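Local coordinates for pyrroline carboxylate reductase (Plasmodium falciparum, PDB 2RCY) that catalyses the NAD(P)H-dependent reduction of 1-pyrroline-5-carboxylate to L-proline, the last step of proline synthesis, at the interface of chains A and B. Numbering follows the deposited sequence. Chains: chain A/B, Pyrroline carboxylate reductase.

The interface of chains A and B. Residues chain A 178-179, 182-183; chain B 216-217, 243, 247.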
loop_
_atom_site.group_PDB
_atom_site.type_symbol
_atom_site.label_atom_id
_atom_site.label_comp_id
_atom_site.label_asym_id
_atom_site.label_seq_id
_atom_site.Cartn_x
_atom_site.Cartn_y
_atom_site.Cartn_z
ATOM N N GLU A 178 20.342 -4.837 15.514
ATOM C CA GLU A 178 20.755 -5.372 14.216
ATOM C C GLU A 178 20.507 -4.377 13.078
ATOM O O GLU A 178 21.376 -4.176 12.229
ATOM C CB GLU A 178 20.020 -6.687 13.942
ATOM C CG GLU A 178 20.422 -7.416 12.666
ATOM C CD GLU A 178 19.516 -8.601 12.359
ATOM O OE1 GLU A 178 19.036 -9.256 13.310
ATOM O OE2 GLU A 178 19.289 -8.884 11.162
ATOM N N SER A 179 19.326 -3.761 13.078
ATOM C CA SER A 179 18.924 -2.821 12.028
ATOM C C SER A 179 19.721 -1.518 12.072
ATOM O O SER A 179 20.065 -0.958 11.030
ATOM C CB SER A 179 17.427 -2.515 12.126
ATOM O OG SER A 179 16.667 -3.699 12.260
ATOM N N ASP A 182 23.291 -2.165 10.697
ATOM C CA ASP A 182 23.206 -2.289 9.239
ATOM C C ASP A 182 23.074 -0.945 8.529
ATOM O O ASP A 182 23.658 -0.740 7.463
ATOM C CB ASP A 182 22.046 -3.207 8.841
ATOM C CG ASP A 182 22.410 -4.672 8.920
ATOM O OD1 ASP A 182 23.616 -4.995 8.908
ATOM O OD2 ASP A 182 21.491 -5.507 8.991
ATOM N N ALA A 183 22.301 -0.040 9.128
ATOM C CA ALA A 183 22.149 1.318 8.618
ATOM C C ALA A 183 23.488 2.056 8.631
ATOM O O ALA A 183 23.796 2.814 7.707
ATOM C CB ALA A 183 21.112 2.072 9.435
ATOM N N VAL B 216 24.778 -10.765 17.216
ATOM C CA VAL B 216 23.440 -10.326 17.630
ATOM C C VAL B 216 22.291 -11.138 16.999
ATOM O O VAL B 216 21.268 -11.380 17.646
ATOM C CB VAL B 216 23.255 -8.787 17.415
ATOM C CG1 VAL B 216 23.332 -8.411 15.937
ATOM C CG2 VAL B 216 21.960 -8.295 18.044
ATOM N N GLN B 217 22.480 -11.576 15.754
ATOM C CA GLN B 217 21.467 -12.361 15.045
ATOM C C GLN B 217 21.305 -13.757 15.637
ATOM O O GLN B 217 20.203 -14.304 15.651
ATOM C CB GLN B 217 21.790 -12.465 13.555
ATOM C CG GLN B 217 22.011 -11.133 12.847
ATOM C CD GLN B 217 23.479 -10.761 12.735
ATOM O OE1 GLN B 217 24.243 -10.887 13.692
ATOM N NE2 GLN B 217 23.878 -10.299 11.560
ATOM N N LYS B 243 12.887 -3.643 10.064
ATOM C CA LYS B 243 14.305 -3.426 9.801
ATOM C C LYS B 243 14.533 -2.290 8.803
ATOM O O LYS B 243 15.365 -1.414 9.043
ATOM C CB LYS B 243 14.948 -4.723 9.306
ATOM C CG LYS B 243 16.460 -4.682 9.154
ATOM C CD LYS B 243 16.960 -6.041 8.726
ATOM C CE LYS B 243 18.449 -6.061 8.511
ATOM N NZ LYS B 243 19.144 -6.417 9.760
HETATM N N MSE B 247 16.290 1.446 9.293
HETATM C CA MSE B 247 17.376 1.796 8.371
HETATM C C MSE B 247 17.058 3.011 7.500
HETATM O O MSE B 247 17.948 3.806 7.195
HETATM C CB MSE B 247 17.738 0.603 7.486
HETATM C CG MSE B 247 18.400 -0.541 8.226
HETATM SE SE MSE B 247 18.758 -2.054 7.061
HETATM C CE MSE B 247 20.272 -1.325 6.063
HETATM O O HOH W 1 21.288 -9.790 9.702
#
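The ammonium NZ of B:Lys243 is gripped by two carboxylates of chain A, one helical turn apart. NZ of B:Lys243 makes a salt-bridged hydrogen bond of 2.6 Å to OD2 of A:Asp182, meeting that oxygen nearly along its C-O axis. The salt-bridged bond from NZ of B:Lys243 to OE2 of A:Glu178, 2.8 Å, arrives on the anti side of the carboxylate, 34° out of its plane. The lysine chain runs extended to CE and then turns (chi4 90°), which sets NZ between the two acids. Its positive charge would offset their negative charges. Along the way CG of B:Lys243 passes 3.3 Å from OG of A:Ser179. With CG anti to the backbone N (chi1 -176°) and the chain extended beyond it, A:Glu178 carries its carboxylate away from its own helix to the ammonium. Its side chain crosses both B:Lys243 and B:Gln217 at about a right angle. OE2 of A:Glu178 also bonds water 1 at 2.6 Å. NE2 of B:Gln217 joins the same water 1 at 3.2 Å, so the carboxylate is tied to a second helix of chain B. CG of B:Gln217 packs against the carboxylate carbon. On the other side of the lysine lies selenomethionine B:Met247. CE of B:Met247 touches CB of A:Asp182 at 3.8 Å, and its CG approaches CB of A:Ala183. Helix 169-186 of chain A thus lies between helices 216-222 and 242-260 of chain B. The patch belongs to the helical dimerisation region, and the two-fold axis repeats it with the chains exchanged.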